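Local coordinates for protein HAD family phosphatase (PDB 2ODA) that belongs to the haloacid dehalogenase (HAD) superfamily and is probably a phosphatase-like enzyme of a Pseudomonas-specific subfamily, at residues Lys163-Ser166 / Ser171-Asp174; Asp91-Ala96 / Leu118-Asn123. All blocks are in the same frame, centred on the assembly; numbering follows the deposited sequence.

Overall arrangement
Both contacts belong to one alpha/beta domain built on a parallel sheet with strand order 78-79, 55-58, 9-12, 109-112, 127-131, 171-173. Contact 1 joins the end of helix 150-167 to the outermost strand, 171-173. Contact 2 packs helix 91-99 against helix 115-123, nearer the middle of the sheet. Their centres are about 17 Å apart, and each centre lies about 12 Å from the centre of the chain. The two meet directly: Leu164 CD2 of contact 1 packs 3.5 Å from Leu118 CD1 of contact 2. Helix 150-167 therefore links them. Contact 2 also borders the second subunit, whereas contact 1 touches no other chain of the assembly.

Contact 1: residues Lys163-Ser166 / Ser171-Asp174; sequences KLYS and SVID
Val172 lays one methyl, CG2, on the ring of Tyr165. These two residues have the most surface buried in this contact, and Leu164 adds a smaller share. The methyl sits 3.6 Å from the centroid of the Tyr165 ring, only 12° off the ring normal. This is a CH-pi contact over the middle of one face. The nearest ring atom is Tyr165 CZ, 3.6 Å from Val172 CG2.

The far end of the same ring makes the polar contact. Val172 N donates a hydrogen bond to Tyr165 OH at 3.0 Å, with an N-H...O angle of 143°, so the bond is somewhat bent. The CA-CB bond of Tyr165 does not aim at the strand, but the length of the side chain brings the hydroxyl to it. One valine thus meets the tyrosine twice, through its methyl and through its amide. Tyr165 OH also lies 3.8 Å from Ser171 CA.

Val172 has CG1 anti to the backbone N (chi1 -177°). This leaves CG2 beside that N, where the methyl and the amide can both face the tyrosine. Leu164 supports the methyl from the helix through CB, 4.0 Å from Val172 CG2.

Ile173 points to the other side of the strand and packs on helix 179-191. Backbone bonds from Ser171 and Ile173 to Gly130, and from Ile173 to Ala132, hold the strand to its neighbour 127-131.

The contact joins the last turn of helix 150-167 to the strand that follows it, at the edge of the parallel sheet. Its chemistry is mixed. The phenol oxygen accepts from an amide of the outermost strand within this chain, while the methyl gives apolar contact to the ring. Together they hold the ring over Val172 by its face and by its hydroxyl.

Contact 2: residues Asp91-Ala96 / Leu118-Asn123; sequences DACWMA and LQSGLN
Helices 91-96 and 118-123 approach to 8.3 Å between axes and cross at -68°, with Cys93 and Gly121 closest at 6.1 Å between CA atoms. Cys93 points at the other helix. Its SG lies 3.7 Å from Gly121 CA, against the backbone of a residue that has no side chain. The sulfur is anti to its own carbonyl carbon (chi1 -68°), which carries it out to the glycine. Ser120 also points across, and its OG is 3.5 Å from Cys93 SG.

The serine hydroxyl has its strongest partner elsewhere: it hydrogen-bonds to the backbone O of Gln89, just before helix 91-99. This ties helix 115-123 to the start of its neighbour. Ala92 CB adds a looser touch, 4.2 Å from Ser120 OG. Cys93 also touches Leu10 of strand 9-12.

The Trp94 ring stacks on Trp94 of the second subunit. Gln119 NE2 reaches Asn123 OD1 at 3.2 Å, one turn along the same helix, from above its carbonyl plane.

Small residues at the crossing allow this close approach. The two helices flank strand 109-112 in sequence, helix 91-99 before it and helix 115-123 after it. They pack together beside the parallel sheet, as in the Rossmann-like core of HAD enzymes, and border the subunit interface.

Contact 1: residues Lys163-Ser166 / Ser171-Asp174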
# COMPACT_ATOMS: atom_id res chain seq x y z
N LYS B 163 -9.54 15.42 -17.43
CA LYS B 163 -10.23 14.48 -16.54
C LYS B 163 -9.26 13.65 -15.71
O LYS B 163 -9.45 13.47 -14.51
CB LYS B 163 -11.17 13.59 -17.36
CG LYS B 163 -12.42 14.39 -17.84
CD LYS B 163 -13.25 13.58 -18.82
CE LYS B 163 -14.34 14.43 -19.49
NZ LYS B 163 -15.09 13.57 -20.45
N LEU B 164 -8.19 13.16 -16.34
CA LEU B 164 -7.22 12.38 -15.58
C LEU B 164 -6.48 13.24 -14.57
O LEU B 164 -6.31 12.83 -13.44
CB LEU B 164 -6.28 11.59 -16.50
CG LEU B 164 -6.97 10.52 -17.38
CD1 LEU B 164 -6.00 9.75 -18.22
CD2 LEU B 164 -7.85 9.56 -16.53
N TYR B 165 -6.10 14.46 -14.93
CA TYR B 165 -5.45 15.34 -13.93
C TYR B 165 -6.42 15.70 -12.79
O TYR B 165 -6.00 15.80 -11.63
CB TYR B 165 -4.90 16.61 -14.58
CG TYR B 165 -3.56 16.41 -15.24
CD1 TYR B 165 -2.49 15.82 -14.53
CD2 TYR B 165 -3.33 16.83 -16.56
CE1 TYR B 165 -1.28 15.63 -15.11
CE2 TYR B 165 -2.10 16.63 -17.16
CZ TYR B 165 -1.07 16.06 -16.42
OH TYR B 165 0.17 15.87 -16.97
N SER B 166 -7.70 15.86 -13.13
CA SER B 166 -8.72 16.15 -12.13
C SER B 166 -8.85 15.06 -11.08
O SER B 166 -9.10 15.35 -9.91
CB SER B 166 -10.09 16.39 -12.77
OG SER B 166 -10.06 17.63 -13.47
N SER B 171 1.01 12.37 -13.92
CA SER B 171 1.48 12.77 -15.24
C SER B 171 0.55 12.14 -16.26
O SER B 171 0.07 11.04 -16.05
CB SER B 171 2.92 12.27 -15.52
OG SER B 171 3.85 12.75 -14.56
N VAL B 172 0.31 12.85 -17.37
CA VAL B 172 -0.45 12.29 -18.49
C VAL B 172 0.36 12.36 -19.78
O VAL B 172 0.97 13.40 -20.09
CB VAL B 172 -1.83 13.02 -18.71
CG1 VAL B 172 -2.62 12.35 -19.86
CG2 VAL B 172 -2.70 13.00 -17.43
N ILE B 173 0.34 11.26 -20.52
CA ILE B 173 1.05 11.13 -21.78
C ILE B 173 0.11 10.57 -22.86
O ILE B 173 -0.92 9.98 -22.56
CB ILE B 173 2.32 10.21 -21.65
CG1 ILE B 173 1.95 8.83 -21.06
CG2 ILE B 173 3.39 10.96 -20.80
CD1 ILE B 173 3.10 7.78 -21.03
N ASP B 174 0.50 10.77 -24.11
CA ASP B 174 -0.37 10.45 -25.25
C ASP B 174 -0.41 8.95 -25.53
O ASP B 174 -1.41 8.44 -26.06
CB ASP B 174 0.15 11.13 -26.51
CG ASP B 174 -0.11 12.63 -26.55
OD1 ASP B 174 -0.77 13.22 -25.66
OD2 ASP B 174 0.38 13.22 -27.55

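Contact 2: residues Asp91-Ala96 / Leu118-Asn123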
# COMPACT_ATOMS: atom_id res chain seq x y z
N ASP B 91 -7.02 -2.67 -3.30
CA ASP B 91 -6.70 -4.11 -3.34
C ASP B 91 -6.05 -4.61 -4.65
O ASP B 91 -5.06 -5.31 -4.60
CB ASP B 91 -7.96 -4.95 -3.10
CG ASP B 91 -8.61 -4.65 -1.77
OD1 ASP B 91 -8.71 -3.47 -1.39
OD2 ASP B 91 -9.01 -5.63 -1.11
N ALA B 92 -6.64 -4.26 -5.79
CA ALA B 92 -6.09 -4.71 -7.06
C ALA B 92 -4.60 -4.33 -7.21
O ALA B 92 -3.80 -5.12 -7.71
CB ALA B 92 -6.89 -4.14 -8.20
N CYS B 93 -4.24 -3.13 -6.77
CA CYS B 93 -2.85 -2.66 -6.90
C CYS B 93 -1.92 -3.28 -5.85
O CYS B 93 -0.80 -3.73 -6.17
CB CYS B 93 -2.80 -1.14 -6.81
SG CYS B 93 -3.60 -0.37 -8.27
N TRP B 94 -2.38 -3.34 -4.60
CA TRP B 94 -1.58 -4.00 -3.58
C TRP B 94 -1.36 -5.46 -3.90
O TRP B 94 -0.24 -5.98 -3.74
CB TRP B 94 -2.24 -3.87 -2.22
CG TRP B 94 -2.18 -2.47 -1.68
CD1 TRP B 94 -1.27 -1.49 -1.99
CD2 TRP B 94 -3.03 -1.92 -0.67
NE1 TRP B 94 -1.54 -0.35 -1.24
CE2 TRP B 94 -2.61 -0.59 -0.43
CE3 TRP B 94 -4.13 -2.42 0.03
CZ2 TRP B 94 -3.25 0.24 0.51
CZ3 TRP B 94 -4.76 -1.59 0.98
CH2 TRP B 94 -4.33 -0.27 1.19
N MSE B 95 -2.40 -6.14 -4.37
CA MSE B 95 -2.24 -7.54 -4.72
C MSE B 95 -1.27 -7.78 -5.87
O MSE B 95 -0.53 -8.75 -5.84
CB MSE B 95 -3.59 -8.21 -4.95
CG MSE B 95 -4.17 -8.61 -3.64
SE MSE B 95 -6.00 -9.18 -3.87
CE MSE B 95 -5.68 -10.71 -4.98
N ALA B 96 -1.25 -6.88 -6.84
CA ALA B 96 -0.30 -6.93 -7.93
C ALA B 96 1.12 -6.73 -7.42
O ALA B 96 2.04 -7.45 -7.83
CB ALA B 96 -0.62 -5.85 -8.94
N LEU B 118 -7.10 3.91 -12.26
CA LEU B 118 -6.27 5.00 -11.76
C LEU B 118 -6.63 5.41 -10.34
O LEU B 118 -5.75 5.64 -9.51
CB LEU B 118 -6.30 6.22 -12.69
CG LEU B 118 -5.63 5.92 -14.04
CD1 LEU B 118 -6.09 6.94 -15.07
CD2 LEU B 118 -4.09 5.90 -13.87
N GLN B 119 -7.92 5.51 -10.06
CA GLN B 119 -8.39 5.78 -8.69
C GLN B 119 -7.93 4.71 -7.69
O GLN B 119 -7.56 5.03 -6.56
CB GLN B 119 -9.92 5.93 -8.67
CG GLN B 119 -10.46 6.47 -7.30
CD GLN B 119 -9.98 7.88 -7.01
OE1 GLN B 119 -10.35 8.82 -7.70
NE2 GLN B 119 -9.15 8.03 -6.00
N SER B 120 -7.98 3.44 -8.10
CA SER B 120 -7.44 2.36 -7.26
C SER B 120 -5.95 2.63 -6.96
O SER B 120 -5.51 2.49 -5.82
CB SER B 120 -7.63 0.99 -7.95
OG SER B 120 -6.92 -0.03 -7.27
N GLY B 121 -5.18 3.02 -7.98
CA GLY B 121 -3.75 3.27 -7.79
C GLY B 121 -3.49 4.44 -6.86
O GLY B 121 -2.60 4.37 -6.00
N LEU B 122 -4.26 5.52 -7.02
CA LEU B 122 -4.15 6.68 -6.13
C LEU B 122 -4.51 6.26 -4.70
O LEU B 122 -3.82 6.60 -3.75
CB LEU B 122 -5.08 7.83 -6.59
CG LEU B 122 -4.70 8.50 -7.93
CD1 LEU B 122 -5.77 9.52 -8.37
CD2 LEU B 122 -3.33 9.20 -7.81
N ASN B 123 -5.60 5.53 -4.56
CA ASN B 123 -6.02 5.02 -3.24
C ASN B 123 -4.98 4.10 -2.60
O ASN B 123 -4.81 4.08 -1.36
CB ASN B 123 -7.36 4.30 -3.35
CG ASN B 123 -8.54 5.27 -3.58
OD1 ASN B 123 -8.39 6.47 -3.37
ND2 ASN B 123 -9.69 4.75 -4.03